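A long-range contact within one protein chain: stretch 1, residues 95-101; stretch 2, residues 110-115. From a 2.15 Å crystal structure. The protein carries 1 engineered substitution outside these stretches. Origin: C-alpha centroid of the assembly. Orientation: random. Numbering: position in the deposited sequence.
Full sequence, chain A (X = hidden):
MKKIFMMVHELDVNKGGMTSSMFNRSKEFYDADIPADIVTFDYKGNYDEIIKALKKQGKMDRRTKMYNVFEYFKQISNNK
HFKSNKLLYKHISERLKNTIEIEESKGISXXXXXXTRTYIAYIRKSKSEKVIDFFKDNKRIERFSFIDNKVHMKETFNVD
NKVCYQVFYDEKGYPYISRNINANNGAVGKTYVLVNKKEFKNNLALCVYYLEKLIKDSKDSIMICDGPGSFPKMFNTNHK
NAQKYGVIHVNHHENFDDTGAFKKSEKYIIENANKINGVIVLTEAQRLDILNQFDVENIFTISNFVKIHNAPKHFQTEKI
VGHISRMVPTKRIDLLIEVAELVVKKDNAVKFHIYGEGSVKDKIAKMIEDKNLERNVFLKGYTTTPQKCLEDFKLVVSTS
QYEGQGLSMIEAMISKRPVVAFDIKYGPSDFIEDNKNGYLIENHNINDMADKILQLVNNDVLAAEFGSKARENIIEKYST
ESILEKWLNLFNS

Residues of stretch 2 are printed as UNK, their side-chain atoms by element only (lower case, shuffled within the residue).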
# COMPACT_ATOMS: atom_id res chain seq x y z
N ARG A 95 -9.56 4.54 -39.28
CA ARG A 95 -9.28 5.94 -38.96
C ARG A 95 -7.83 6.32 -39.27
O ARG A 95 -7.53 7.50 -39.43
CB ARG A 95 -9.62 6.25 -37.49
CG ARG A 95 -11.10 6.10 -37.18
CD ARG A 95 -11.35 6.14 -35.69
NE ARG A 95 -11.20 7.49 -35.15
CZ ARG A 95 -11.51 7.84 -33.91
NH1 ARG A 95 -11.99 6.94 -33.06
NH2 ARG A 95 -11.33 9.08 -33.50
N LEU A 96 -6.94 5.31 -39.33
CA LEU A 96 -5.53 5.49 -39.65
C LEU A 96 -5.24 5.18 -41.12
O LEU A 96 -4.11 5.37 -41.58
CB LEU A 96 -4.65 4.64 -38.72
CG LEU A 96 -4.65 5.03 -37.23
CD1 LEU A 96 -4.14 3.90 -36.37
CD2 LEU A 96 -3.85 6.29 -36.99
N LYS A 97 -6.26 4.70 -41.86
CA LYS A 97 -6.15 4.39 -43.29
C LYS A 97 -6.12 5.72 -44.05
O LYS A 97 -6.84 6.66 -43.70
CB LYS A 97 -7.31 3.50 -43.76
CG LYS A 97 -6.99 2.70 -45.01
CD LYS A 97 -8.23 2.02 -45.59
CE LYS A 97 -8.01 1.55 -47.00
NZ LYS A 97 -9.20 0.84 -47.54
N ASN A 98 -5.26 5.79 -45.07
CA ASN A 98 -5.06 6.98 -45.90
C ASN A 98 -4.51 8.18 -45.11
O ASN A 98 -5.03 9.30 -45.18
CB ASN A 98 -6.30 7.31 -46.77
CG ASN A 98 -6.61 6.27 -47.83
OD1 ASN A 98 -5.72 5.69 -48.48
ND2 ASN A 98 -7.90 6.02 -48.07
N THR A 99 -3.44 7.92 -44.33
CA THR A 99 -2.70 8.90 -43.54
C THR A 99 -1.21 8.88 -43.93
O THR A 99 -0.77 7.97 -44.64
CB THR A 99 -2.85 8.65 -42.01
OG1 THR A 99 -2.36 7.35 -41.67
CG2 THR A 99 -4.26 8.88 -41.49
N ILE A 100 -0.46 9.88 -43.47
CA ILE A 100 0.98 9.98 -43.66
C ILE A 100 1.57 9.75 -42.27
O ILE A 100 1.23 10.48 -41.34
CB ILE A 100 1.45 11.36 -44.27
CG1 ILE A 100 0.89 11.65 -45.68
CG2 ILE A 100 2.98 11.55 -44.18
CD1 ILE A 100 1.48 10.87 -46.87
N GLU A 101 2.42 8.73 -42.13
CA GLU A 101 3.11 8.46 -40.87
C GLU A 101 4.40 9.30 -40.81
O GLU A 101 5.18 9.33 -41.77
CB GLU A 101 3.43 6.95 -40.75
CG GLU A 101 4.12 6.58 -39.44
CD GLU A 101 4.18 5.11 -39.08
OE1 GLU A 101 3.45 4.30 -39.69
OE2 GLU A 101 4.94 4.77 -38.14
N UNK A 110 3.27 9.99 -35.60
CA UNK A 110 2.12 10.87 -35.82
C UNK A 110 1.49 10.59 -37.17
O UNK A 110 2.17 10.13 -38.09
n UNK A 110 4.62 14.60 -30.69
n UNK A 110 3.38 14.51 -32.63
c UNK A 110 4.51 14.27 -31.97
c UNK A 110 3.15 14.16 -34.03
c UNK A 110 2.46 12.35 -35.63
n UNK A 110 5.54 13.70 -32.58
c UNK A 110 2.63 12.74 -34.17
N UNK A 111 0.16 10.79 -37.28
CA UNK A 111 -0.59 10.48 -38.49
C UNK A 111 -1.39 11.67 -38.97
O UNK A 111 -2.07 12.30 -38.17
c UNK A 111 0.65 6.04 -38.51
c UNK A 111 -1.47 9.21 -38.29
c UNK A 111 -0.65 8.00 -37.90
c UNK A 111 -0.25 7.81 -36.58
c UNK A 111 0.60 6.76 -36.23
c UNK A 111 -0.18 7.11 -38.86
o UNK A 111 1.84 4.82 -36.83
c UNK A 111 1.03 5.87 -37.19
N UNK A 112 -1.25 12.01 -40.26
CA UNK A 112 -1.89 13.17 -40.90
C UNK A 112 -2.71 12.70 -42.10
O UNK A 112 -2.20 11.93 -42.90
c UNK A 112 1.23 15.94 -37.93
c UNK A 112 0.95 14.13 -39.50
c UNK A 112 -0.79 14.19 -41.33
c UNK A 112 1.59 14.68 -38.38
c UNK A 112 0.24 16.64 -38.59
c UNK A 112 -0.06 14.82 -40.16
c UNK A 112 -0.40 16.09 -39.71
N UNK A 113 -3.98 13.15 -42.22
CA UNK A 113 -4.82 12.74 -43.35
C UNK A 113 -4.35 13.35 -44.65
O UNK A 113 -4.07 14.54 -44.71
c UNK A 113 -6.32 13.03 -43.11
o UNK A 113 -7.63 13.38 -45.08
c UNK A 113 -7.23 12.54 -44.24
o UNK A 113 -7.50 11.32 -44.30
N UNK A 114 -4.26 12.50 -45.70
CA UNK A 114 -3.83 12.85 -47.04
C UNK A 114 -4.68 13.96 -47.70
O UNK A 114 -4.13 14.79 -48.42
c UNK A 114 -2.29 10.90 -47.59
c UNK A 114 -3.66 11.55 -47.89
c UNK A 114 -3.87 11.76 -49.40
c UNK A 114 -2.25 9.37 -47.61
N UNK A 115 -6.00 14.01 -47.39
CA UNK A 115 -6.91 15.02 -47.95
C UNK A 115 -7.10 16.26 -47.06
O UNK A 115 -6.84 17.37 -47.53
o UNK A 115 -8.92 13.77 -47.40
c UNK A 115 -8.23 14.42 -48.47
c UNK A 115 -8.03 13.46 -49.65

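Position 110 carries seven side-chain atoms, four carbons and three nitrogens. Three carbons run in a line to a nitrogen, and a last carbon beyond it holds two more nitrogens. CA-to-CB points away from stretch 1; the nearest approach of the side chain is from CB to Ile100 O, 6.1 Å. The residue is Arg110. Only its backbone meets stretch 1: Glu101 CA lies 3.4 Å from Arg110 O, a CA-H...O contact.

Position 111 has eight side-chain atoms, seven carbons and one oxygen. One carbon leads to a six-membered carbon ring, and the oxygen sits on the ring at the far end. Leu96 CD2 lies over one face of this ring, and Thr99 OG1 is at its edge, near the ring plane. A phenol ring makes this Tyr111. Leu96 CD2 is 3.7 Å from Tyr111 CG, in a CH-pi contact. At the ring's far end, Glu101 OE1 lies 3.3 Å from Tyr111 OH. Thr99 OG1 also donates a hydrogen bond to Leu96 O, at 2.6 Å, which ties together two residues that line the ring.

Position 112 has seven side-chain carbons, one leading to a six-membered ring, with no oxygen. CA-to-CB points to the sheet face that also carries Ile100, but the end of the side chain leads away from stretch 1. Ile100 O lies at the edge of the ring, near its plane. A bare ring makes this Phe112. Its backbone pairs with Ile100 in both directions: Ile100 N donates to Phe112 O at 2.7 Å, and Phe112 N donates to Ile100 O at 3.1 Å.

Position 113 has two side-chain carbons, the second carrying two oxygens. CA-to-CB points to the sheet face of Thr99 and Glu101, and the end of the side chain comes nearer stretch 1, with one oxygen 3.3 Å from Asn98 O. This is a short carboxylate, so the residue is Asp113. Asn98 O and Asp113 OD1 are both acceptors and form no hydrogen bond. Asp113 pairs with Thr99 without backbone hydrogen bonds. Asp113 OD2 accepts a hydrogen bond from the backbone N of position 115, at 2.9 Å.

Position 114 has four side-chain carbons, forked at the first, with one arm two carbons long. CA-to-CB points toward stretch 1, and the carbons reach the Ile100 side chain. The residue is Ile114. Ile100 CG1 and Ile114 CG1 are 3.8 Å apart. Ile114 N gives a weak hydrogen bond to Asn98 O at 3.3 Å.

Position 115 has one side-chain carbon bearing an oxygen and a second carbon. It does not touch stretch 1. The residue is Thr115. Thr115 OG1 donates to Asp113 OD2 at 2.7 Å.

The contact is an antiparallel strand pair that buries 530 Å². The reciprocal Ile100–Phe112 bonds fix the register, and the weak bond at Asn98 extends the pairing past the strand. On one face, Tyr111 packs with Thr99 and Glu101, with Leu96 over its ring.

Stretch 2 110-115: RYFDIT
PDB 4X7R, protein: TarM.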